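Long-range contacts in 1-carboxybiuret hydrolase subunit AtzE (Pseudomonas sp., PDB 6C62), which hydrolyses 1-carboxybiuret to urea-1,3-dicarboxylate and ammonia, a step in the degradation of atrazine: residues A274-A279 with I368-P373; I296-A301 with L400-S405; T372-P377 with P395-L400; C409-A414 with G427-A432. All coordinates share one frame; numbering follows the deposited sequence. Where two conformers were deposited one is given.

Overall arrangement
The four contacts lie within 10 to 17 Å of one another, measured between centres. Contacts 1 and 4 are nearest, at about 10 Å. They meet on the large mixed sheet, where strands 366-370 and 426-432 are neighbours. Contact 3 continues from contact 1 through T372 and P373, and it runs into contact 2 through L400. Along the chain, contacts 1 and 2 alternate their segments, and contact 3 falls between the two segments of contact 2. Contact 4, a beta hairpin, comes last. All lie in the amidase family region. Together they tie the sheet to a helix on its surface and to loops and helices near the predicted catalytic serines.

Contact 1: A274-A279 with I368-P373; sequences AAVDVA and IAPATP
P370 packs against V276, and its carbonyl O accepts a hydrogen bond from NE2 of Q429 on the next strand. No hydrogen bond joins the helix residues A274-A279 to I368-P373, so the contact is apolar. V276 carries it. Its CG1 stands anti to the backbone N (chi1 164°), and CG2 is anti to the carbonyl carbon. CG2 presses on the start of P370, 3.4 Å from P370 N. It also reaches the ring, with V276 CG2 to P370 CG at 3.6 Å. The other branch of V276 turns to I368, where V276 CG1 lies 4.1 Å from I368 CG2. These two side chains slide past each other in opposite directions. A279 closes the contact one turn later, its carbonyl C 4.5 Å from I368 CD1. V259 also touches V276, and V428 touches both A279 and I368; the touching residues are all buried. The helix and strand segments run nearly antiparallel, at 155°, with axes 7.7 Å apart. Helix 270-283 joins the parallel neighbours 257-260 and 288-289, so here the connecting helix of a beta-alpha-beta crossover lies against strand 366-370 of the same sheet.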
loop_
_atom_site.group_PDB
_atom_site.type_symbol
_atom_site.label_atom_id
_atom_site.label_comp_id
_atom_site.label_asym_id
_atom_site.label_seq_id
_atom_site.Cartn_x
_atom_site.Cartn_y
_atom_site.Cartn_z
ATOM N N ALA A 274 36.987 -4.877 10.294
ATOM C CA ALA A 274 37.692 -5.964 11.004
ATOM C C ALA A 274 36.720 -6.934 11.644
ATOM O O ALA A 274 36.954 -8.124 11.696
ATOM C CB ALA A 274 38.630 -5.398 12.061
ATOM N N ALA A 275 35.614 -6.407 12.178
ATOM C CA ALA A 275 34.600 -7.270 12.704
ATOM C C ALA A 275 34.019 -8.184 11.596
ATOM O O ALA A 275 33.834 -9.380 11.793
ATOM C CB ALA A 275 33.506 -6.446 13.370
ATOM N N VAL A 276 33.722 -7.611 10.426
ATOM C CA VAL A 276 33.156 -8.425 9.349
ATOM C C VAL A 276 34.169 -9.504 8.926
ATOM O O VAL A 276 33.818 -10.683 8.751
ATOM C CB VAL A 276 32.723 -7.558 8.147
ATOM C CG1 VAL A 276 32.509 -8.407 6.861
ATOM C CG2 VAL A 276 31.464 -6.796 8.503
ATOM N N ASP A 277 35.422 -9.084 8.775
ATOM C CA ASP A 277 36.517 -10.011 8.380
ATOM C C ASP A 277 36.645 -11.190 9.304
ATOM O O ASP A 277 36.715 -12.327 8.834
ATOM C CB ASP A 277 37.832 -9.272 8.366
ATOM C CG ASP A 277 37.959 -8.362 7.144
ATOM O OD1 ASP A 277 37.149 -8.505 6.189
ATOM O OD2 ASP A 277 38.872 -7.494 7.137
ATOM N N VAL A 278 36.631 -10.957 10.615
ATOM C CA VAL A 278 36.747 -12.094 11.540
ATOM C C VAL A 278 35.515 -12.948 11.553
ATOM O O VAL A 278 35.626 -14.184 11.633
ATOM C CB VAL A 278 37.118 -11.703 12.999
ATOM C CG1 VAL A 278 37.135 -12.942 13.882
ATOM C CG2 VAL A 278 38.483 -11.025 13.000
ATOM N N ALA A 279 34.338 -12.331 11.457
ATOM C CA ALA A 279 33.087 -13.127 11.368
ATOM C C ALA A 279 33.072 -13.993 10.085
ATOM O O ALA A 279 32.724 -15.157 10.127
ATOM C CB ALA A 279 31.859 -12.228 11.448
ATOM N N ILE A 368 26.794 -11.218 5.133
ATOM C CA ILE A 368 27.363 -10.563 6.292
ATOM C C ILE A 368 27.701 -9.101 6.011
ATOM O O ILE A 368 28.338 -8.755 5.009
ATOM C CB ILE A 368 28.686 -11.239 6.686
ATOM C CG1 ILE A 368 28.481 -12.723 6.894
ATOM C CG2 ILE A 368 29.214 -10.618 7.979
ATOM C CD1 ILE A 368 29.832 -13.414 7.046
ATOM N N ALA A 369 27.328 -8.248 6.935
ATOM C CA ALA A 369 27.685 -6.842 6.900
ATOM C C ALA A 369 27.919 -6.310 8.291
ATOM O O ALA A 369 27.515 -6.930 9.260
ATOM C CB ALA A 369 26.545 -6.069 6.236
ATOM N N PRO A 370 28.532 -5.128 8.412
ATOM C CA PRO A 370 28.608 -4.551 9.740
ATOM C C PRO A 370 27.270 -3.958 10.113
ATOM O O PRO A 370 26.462 -3.632 9.240
ATOM C CB PRO A 370 29.691 -3.457 9.614
ATOM C CG PRO A 370 30.150 -3.456 8.164
ATOM C CD PRO A 370 29.132 -4.253 7.384
ATOM N N ALA A 371 27.013 -3.876 11.406
ATOM C CA ALA A 371 25.788 -3.268 11.917
ATOM C C ALA A 371 25.810 -1.751 11.978
ATOM O O ALA A 371 24.764 -1.087 11.788
ATOM C CB ALA A 371 25.476 -3.827 13.296
ATOM N N THR A 372 26.954 -1.171 12.314
ATOM C CA THR A 372 27.090 0.279 12.393
ATOM C C THR A 372 28.445 0.644 11.782
ATOM O O THR A 372 29.340 -0.218 11.746
ATOM C CB THR A 372 27.039 0.775 13.867
ATOM O OG1 THR A 372 27.945 0.003 14.676
ATOM C CG2 THR A 372 25.670 0.671 14.415
ATOM N N PRO A 373 28.596 1.874 11.257
ATOM C CA PRO A 373 29.861 2.266 10.596
ATOM C C PRO A 373 31.030 2.399 11.563
ATOM O O PRO A 373 32.154 2.143 11.172
ATOM C CB PRO A 373 29.551 3.602 9.946
ATOM C CG PRO A 373 28.114 3.848 10.140
ATOM C CD PRO A 373 27.583 2.924 11.180
#

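Contact 2: I296-A301 with L400-S405; sequences IGRAAA and LTQPVS
Q402 and R298 bury the most surface here, followed by A301. Q402 OE1 accepts a weak hydrogen bond from R298 NE at 3.3 Å, bent to 122° at the hydrogen. The guanidinium and amide planes are turned 76° apart. Water 1 adds a second link. It donates to Q402 OE1 at 2.9 Å and accepts from R298 NH2 at 3.1 Å, lying in plane at the guanidinium edge. R298 gets there with an extended chain, its CG anti to the backbone N (chi1 169°). The contact sets helix 402-407 against helix 294-312 in the amidase fold. The side chain of Q402 is about 9 Å from that of S174, the acyl-ester serine inferred by similarity. Below its amide, Q402 packs on the helix: Q402 CG is 3.7 Å from A301 CB. An alanine in place of Q402 would probably leave R298 NE and water 1 without their shared acceptor and open a gap beside A301. P403 adds its ring, with P403 CG 4.2 Å from R298 CB. The missing side chain of G297 allows the backbones to come close, G297 C lying 4.4 Å from P403 CA. An apolar side chain of a neighbouring subunit also packs on R298.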
loop_
_atom_site.group_PDB
_atom_site.type_symbol
_atom_site.label_atom_id
_atom_site.label_comp_id
_atom_site.label_asym_id
_atom_site.label_seq_id
_atom_site.Cartn_x
_atom_site.Cartn_y
_atom_site.Cartn_z
ATOM N N ILE A 296 20.119 3.306 -2.961
ATOM C CA ILE A 296 18.772 3.741 -3.373
ATOM C C ILE A 296 17.759 3.106 -2.428
ATOM O O ILE A 296 16.731 3.724 -2.120
ATOM C CB ILE A 296 18.408 3.310 -4.821
ATOM C CG1 ILE A 296 19.503 3.662 -5.825
ATOM C CG2 ILE A 296 17.069 3.882 -5.264
ATOM C CD1 ILE A 296 19.956 5.046 -5.816
ATOM N N GLY A 297 18.022 1.871 -1.978
ATOM C CA GLY A 297 17.215 1.204 -0.955
ATOM C C GLY A 297 17.157 2.055 0.320
ATOM O O GLY A 297 16.092 2.269 0.866
ATOM N N ARG A 298 18.303 2.583 0.755
ATOM C CA ARG A 298 18.328 3.485 1.869
ATOM C C ARG A 298 17.502 4.754 1.599
ATOM O O ARG A 298 16.739 5.219 2.489
ATOM C CB ARG A 298 19.750 3.873 2.273
ATOM C CG ARG A 298 19.753 5.058 3.299
ATOM C CD ARG A 298 21.044 5.251 3.973
ATOM N NE ARG A 298 20.920 6.331 4.933
ATOM C CZ ARG A 298 21.079 7.636 4.665
ATOM N NH1 ARG A 298 21.410 8.083 3.451
ATOM N NH2 ARG A 298 20.911 8.493 5.641
ATOM N N ALA A 299 17.668 5.312 0.399
ATOM C CA ALA A 299 17.014 6.518 0.027
ATOM C C ALA A 299 15.474 6.369 0.091
ATOM O O ALA A 299 14.791 7.214 0.662
ATOM C CB ALA A 299 17.482 6.988 -1.342
ATOM N N ALA A 300 14.973 5.295 -0.479
ATOM C CA ALA A 300 13.559 5.018 -0.481
ATOM C C ALA A 300 13.014 4.774 0.922
ATOM O O ALA A 300 11.937 5.301 1.250
ATOM C CB ALA A 300 13.270 3.816 -1.345
ATOM N N ALA A 301 13.755 4.017 1.756
ATOM C CA ALA A 301 13.377 3.832 3.133
ATOM C C ALA A 301 13.274 5.176 3.877
ATOM O O ALA A 301 12.351 5.424 4.650
ATOM C CB ALA A 301 14.316 2.942 3.847
ATOM N N LEU A 400 24.187 1.359 7.334
ATOM C CA LEU A 400 24.338 -0.046 6.996
ATOM C C LEU A 400 23.088 -0.905 7.300
ATOM O O LEU A 400 22.918 -1.986 6.739
ATOM C CB LEU A 400 25.512 -0.629 7.738
ATOM C CG LEU A 400 26.834 0.120 7.466
ATOM C CD1 LEU A 400 27.964 -0.362 8.374
ATOM C CD2 LEU A 400 27.210 -0.024 5.997
ATOM N N THR A 401 22.222 -0.415 8.173
ATOM C CA THR A 401 21.014 -1.143 8.571
ATOM C C THR A 401 19.833 -0.843 7.634
ATOM O O THR A 401 19.017 -1.729 7.327
ATOM C CB THR A 401 20.608 -0.816 10.025
ATOM O OG1 THR A 401 20.619 0.597 10.242
ATOM C CG2 THR A 401 21.554 -1.419 10.959
ATOM N N GLN A 402 19.733 0.407 7.222
ATOM C CA GLN A 402 18.562 0.927 6.538
ATOM C C GLN A 402 18.202 0.226 5.205
ATOM O O GLN A 402 17.039 -0.036 4.968
ATOM C CB GLN A 402 18.673 2.460 6.384
ATOM C CG GLN A 402 17.367 3.126 5.977
ATOM C CD GLN A 402 17.252 4.592 6.366
ATOM O OE1 GLN A 402 18.261 5.242 6.603
ATOM N NE2 GLN A 402 16.029 5.096 6.545
ATOM N N PRO A 403 19.187 -0.140 4.385
ATOM C CA PRO A 403 18.826 -0.871 3.125
ATOM C C PRO A 403 18.212 -2.255 3.384
ATOM O O PRO A 403 17.395 -2.721 2.600
ATOM C CB PRO A 403 20.187 -1.048 2.426
ATOM C CG PRO A 403 21.116 -0.001 3.043
ATOM C CD PRO A 403 20.631 0.150 4.456
ATOM N N VAL A 404 18.571 -2.890 4.476
ATOM C CA VAL A 404 18.203 -4.286 4.728
ATOM C C VAL A 404 16.787 -4.448 5.301
ATOM O O VAL A 404 15.993 -5.290 4.834
ATOM C CB VAL A 404 19.238 -4.941 5.685
ATOM C CG1 VAL A 404 18.852 -6.382 5.961
ATOM C CG2 VAL A 404 20.661 -4.817 5.108
ATOM N N SER A 405 16.433 -3.620 6.268
ATOM C CA SER A 405 15.071 -3.588 6.781
ATOM C C SER A 405 14.026 -3.148 5.733
ATOM O O SER A 405 12.881 -3.504 5.837
ATOM C CB SER A 405 15.003 -2.723 8.059
ATOM O OG SER A 405 15.809 -1.612 7.895
HETATM O O HOH W 1 19.960 7.028 8.152
#

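Contact 3: T372-P377 with P395-L400; sequences TPISAP and PAMGLL
P373 and T372 form the tight part of this contact, against the turn A396-L399 and L400. P373 CG lies 3.5 Å from A396 O, and P373 CD also touches the carbonyl O of M397. L400 comes in from the other segment and sets CD1 3.6 Å from T372 C, close to the T372-P373 peptide bond. T372 CG2 rests 3.8 Å from M397 O. The hydroxyl of T372 turns back to its own loop, since chi1 of 50° puts OG1 between the backbone N and carbonyl carbon. OG1 donates to I374 O at 3.0 Å, from 42° above the carbonyl plane, and is also hydrogen-bonded to S180 OG. An alanine in place of T372 would probably leave I374 O and S180 OG without this partner and open a gap at M397 O. The looser side lies at the partly exposed I374 and at P377. Buried M397 spans to it, its chain bending back at chi2 (-55°). The side chains of M397 and I374 cross at about a right angle, M397 CE lying 3.8 Å from I374 CG1. P377 meets M397 tip to tip, its CD 4.2 Å from M397 SD. F127 also packs on M397. Here the loop after strand 366-370 meets a type I turn, and the side chain of M397 lies about 9 Å from that of S174, the probable acyl-ester serine of this amidase.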
loop_
_atom_site.group_PDB
_atom_site.type_symbol
_atom_site.label_atom_id
_atom_site.label_comp_id
_atom_site.label_asym_id
_atom_site.label_seq_id
_atom_site.Cartn_x
_atom_site.Cartn_y
_atom_site.Cartn_z
ATOM N N THR A 372 26.954 -1.171 12.314
ATOM C CA THR A 372 27.090 0.279 12.393
ATOM C C THR A 372 28.445 0.644 11.782
ATOM O O THR A 372 29.340 -0.218 11.746
ATOM C CB THR A 372 27.039 0.775 13.867
ATOM O OG1 THR A 372 27.945 0.003 14.676
ATOM C CG2 THR A 372 25.670 0.671 14.415
ATOM N N PRO A 373 28.596 1.874 11.257
ATOM C CA PRO A 373 29.861 2.266 10.596
ATOM C C PRO A 373 31.030 2.399 11.563
ATOM O O PRO A 373 32.154 2.143 11.172
ATOM C CB PRO A 373 29.551 3.602 9.946
ATOM C CG PRO A 373 28.114 3.848 10.140
ATOM C CD PRO A 373 27.583 2.924 11.180
ATOM N N ILE A 374 30.737 2.759 12.812
ATOM C CA ILE A 374 31.684 2.910 13.878
ATOM C C ILE A 374 31.048 2.432 15.220
ATOM O O ILE A 374 29.822 2.217 15.304
ATOM C CB ILE A 374 32.056 4.415 14.062
ATOM C CG1 ILE A 374 30.801 5.277 14.287
ATOM C CG2 ILE A 374 32.765 4.996 12.843
ATOM C CD1 ILE A 374 31.075 6.626 14.889
ATOM N N SER A 375 31.873 2.316 16.252
ATOM C CA SER A 375 31.400 2.067 17.618
ATOM C C SER A 375 30.840 3.339 18.254
ATOM O O SER A 375 30.926 4.418 17.658
ATOM C CB SER A 375 32.544 1.513 18.466
ATOM O OG SER A 375 32.800 0.197 18.042
ATOM N N ALA A 376 30.308 3.231 19.473
ATOM C CA ALA A 376 29.540 4.290 20.058
ATOM C C ALA A 376 30.298 5.629 20.163
ATOM O O ALA A 376 31.351 5.672 20.773
ATOM C CB ALA A 376 29.029 3.878 21.418
ATOM N N PRO A 377 29.764 6.706 19.544
ATOM C CA PRO A 377 30.357 8.006 19.740
ATOM C C PRO A 377 29.957 8.630 21.084
ATOM O O PRO A 377 29.066 8.074 21.807
ATOM C CB PRO A 377 29.821 8.793 18.566
ATOM C CG PRO A 377 28.521 8.183 18.261
ATOM C CD PRO A 377 28.771 6.720 18.449
ATOM N N PRO A 395 21.548 10.489 11.878
ATOM C CA PRO A 395 21.179 9.591 10.739
ATOM C C PRO A 395 22.239 8.568 10.351
ATOM O O PRO A 395 21.930 7.460 9.920
ATOM C CB PRO A 395 20.984 10.555 9.599
ATOM C CG PRO A 395 20.615 11.842 10.286
ATOM C CD PRO A 395 21.463 11.912 11.503
ATOM N N ALA A 396 23.500 8.951 10.473
ATOM C CA ALA A 396 24.601 8.093 9.995
ATOM C C ALA A 396 24.708 6.738 10.658
ATOM O O ALA A 396 25.237 5.811 10.014
ATOM C CB ALA A 396 25.926 8.786 10.148
ATOM N N MET A 397 24.307 6.629 11.937
ATOM C CA MET A 397 24.385 5.352 12.659
ATOM C C MET A 397 23.633 4.224 11.903
ATOM O O MET A 397 23.942 3.053 12.074
ATOM C CB MET A 397 23.835 5.492 14.089
ATOM C CG MET A 397 24.738 6.222 15.109
ATOM S SD MET A 397 26.395 5.484 15.233
ATOM C CE MET A 397 27.223 6.684 14.247
ATOM N N GLY A 398 22.626 4.584 11.087
ATOM C CA GLY A 398 21.838 3.560 10.338
ATOM C C GLY A 398 22.186 3.344 8.881
ATOM O O GLY A 398 21.447 2.700 8.135
ATOM N N LEU A 399 23.305 3.893 8.441
ATOM C CA LEU A 399 23.717 3.745 7.034
ATOM C C LEU A 399 23.721 2.279 6.504
ATOM O O LEU A 399 23.385 2.026 5.345
ATOM C CB LEU A 399 25.143 4.358 6.859
ATOM C CG LEU A 399 25.249 5.888 6.747
ATOM C CD1 LEU A 399 26.706 6.326 6.835
ATOM C CD2 LEU A 399 24.643 6.454 5.478
ATOM N N LEU A 400 24.187 1.359 7.334
ATOM C CA LEU A 400 24.338 -0.046 6.996
ATOM C C LEU A 400 23.088 -0.905 7.300
ATOM O O LEU A 400 22.918 -1.986 6.739
ATOM C CB LEU A 400 25.512 -0.629 7.738
ATOM C CG LEU A 400 26.834 0.120 7.466
ATOM C CD1 LEU A 400 27.964 -0.362 8.374
ATOM C CD2 LEU A 400 27.210 -0.024 5.997
#

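Contact 4: C409-A414 with G427-A432; sequences CPVVAA and GVQLIA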
loop_
_atom_site.group_PDB
_atom_site.type_symbol
_atom_site.label_atom_id
_atom_site.label_comp_id
_atom_site.label_asym_id
_atom_site.label_seq_id
_atom_site.Cartn_x
_atom_site.Cartn_y
_atom_site.Cartn_z
ATOM N N CYS A 409 14.204 -8.348 5.314
ATOM C CA CYS A 409 14.943 -9.582 5.538
ATOM C C CYS A 409 15.274 -9.737 7.021
ATOM O O CYS A 409 15.632 -8.761 7.661
ATOM C CB CYS A 409 16.273 -9.541 4.772
ATOM S SG CYS A 409 16.138 -9.511 2.998
ATOM N N PRO A 410 15.225 -10.940 7.561
ATOM C CA PRO A 410 15.601 -11.096 8.952
ATOM C C PRO A 410 17.113 -10.949 9.184
ATOM O O PRO A 410 17.916 -11.248 8.294
ATOM C CB PRO A 410 15.120 -12.525 9.294
ATOM C CG PRO A 410 15.227 -13.257 8.000
ATOM C CD PRO A 410 14.845 -12.210 6.947
ATOM N N VAL A 411 17.491 -10.474 10.386
ATOM C CA VAL A 411 18.887 -10.168 10.732
ATOM C C VAL A 411 19.139 -10.497 12.162
ATOM O O VAL A 411 18.338 -10.118 12.994
ATOM C CB VAL A 411 19.227 -8.654 10.567
ATOM C CG1 VAL A 411 20.670 -8.346 10.990
ATOM C CG2 VAL A 411 18.976 -8.179 9.167
ATOM N N VAL A 412 20.226 -11.226 12.441
ATOM C CA VAL A 412 20.780 -11.330 13.823
ATOM C C VAL A 412 21.970 -10.395 13.859
ATOM O O VAL A 412 22.853 -10.415 12.962
ATOM C CB VAL A 412 21.212 -12.731 14.165
ATOM C CG1 VAL A 412 22.092 -12.801 15.417
ATOM C CG2 VAL A 412 20.020 -13.597 14.392
ATOM N N ALA A 413 21.979 -9.574 14.888
ATOM C CA ALA A 413 23.092 -8.689 15.194
ATOM C C ALA A 413 23.947 -9.337 16.303
ATOM O O ALA A 413 23.495 -9.548 17.418
ATOM C CB ALA A 413 22.632 -7.321 15.614
ATOM N N ALA A 414 25.121 -9.780 15.907
ATOM C CA ALA A 414 26.031 -10.523 16.771
ATOM C C ALA A 414 27.128 -9.579 17.318
ATOM O O ALA A 414 27.792 -8.891 16.536
ATOM C CB ALA A 414 26.681 -11.645 15.984
ATOM N N GLY A 427 28.811 -4.524 16.189
ATOM C CA GLY A 427 28.042 -5.679 15.818
ATOM C C GLY A 427 28.212 -6.066 14.362
ATOM O O GLY A 427 28.591 -5.221 13.512
ATOM N N VAL A 428 27.901 -7.337 14.081
ATOM C CA VAL A 428 27.820 -7.822 12.722
ATOM C C VAL A 428 26.389 -8.254 12.410
ATOM O O VAL A 428 25.775 -8.992 13.196
ATOM C CB VAL A 428 28.828 -8.992 12.521
ATOM C CG1 VAL A 428 28.420 -10.228 13.269
ATOM C CG2 VAL A 428 28.920 -9.368 11.072
ATOM N N GLN A 429 25.883 -7.844 11.242
ATOM C CA GLN A 429 24.581 -8.311 10.737
ATOM C C GLN A 429 24.766 -9.649 10.004
ATOM O O GLN A 429 25.590 -9.752 9.073
ATOM C CB GLN A 429 23.983 -7.312 9.743
ATOM C CG GLN A 429 23.703 -5.924 10.289
ATOM C CD GLN A 429 22.950 -5.050 9.296
ATOM O OE1 GLN A 429 21.712 -5.112 9.235
ATOM N NE2 GLN A 429 23.669 -4.195 8.542
ATOM N N LEU A 430 23.994 -10.643 10.417
ATOM C CA LEU A 430 23.863 -11.916 9.709
ATOM C C LEU A 430 22.469 -11.915 9.084
ATOM O O LEU A 430 21.446 -11.983 9.787
ATOM C CB LEU A 430 24.037 -13.053 10.696
ATOM C CG LEU A 430 25.327 -13.004 11.558
ATOM C CD1 LEU A 430 25.262 -14.015 12.661
ATOM C CD2 LEU A 430 26.534 -13.223 10.712
ATOM N N ILE A 431 22.419 -11.748 7.766
ATOM C CA ILE A 431 21.196 -11.407 7.027
ATOM C C ILE A 431 20.817 -12.637 6.244
ATOM O O ILE A 431 21.664 -13.224 5.558
ATOM C CB ILE A 431 21.415 -10.260 6.031
ATOM C CG1 ILE A 431 22.094 -9.075 6.705
ATOM C CG2 ILE A 431 20.129 -9.798 5.391
ATOM C CD1 ILE A 431 22.786 -8.105 5.790
ATOM N N ALA A 432 19.553 -13.011 6.306
ATOM C CA ALA A 432 19.022 -14.106 5.494
ATOM C C ALA A 432 17.792 -13.663 4.724
ATOM O O ALA A 432 17.278 -12.548 4.905
ATOM C CB ALA A 432 18.695 -15.295 6.402
#
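V412 and L430 exchange two backbone hydrogen bonds. The shorter is L430 N to V412 O at 2.8 Å, nearly straight at 167°. V412 N to L430 O is 3.0 Å. A414 and V428 form a second such pair, A414 N to V428 O being 2.9 Å. A432 N donates to P410 O at 3.1 Å. Between them lie the non-hydrogen-bonded pairs V411-I431 and A413-Q429. CA-H...O contacts fill in here, as from V411 CA to L430 O at 3.3 Å. V411, A413, Q429 and I431 lie on one face of this antiparallel hairpin. V411 CG1 sits 3.7 Å from Q429 CB. V411 and I431 lie side by side and point the same way. The Q429 amide is held beyond the hairpin: NE2 also bonds L400 O, and OE1 accepts from R176 NH1. V412, A414, V428 and L430 make the other face, where A414 CB packs 3.5 Å from V428 CG1 and helix 437-449 touches V412. At the far end C409 CB and P410 CD both approach A432 O, with C409 CB to A432 O at 3.2 Å. A432 O is buried and has no polar partner in the model. The chemistry therefore suggests a hairpin held mainly by its backbone, with apolar groups on the V412-L430 face, the Q429 amide among apolar groups on the other, and a likely energetic cost at A432 O.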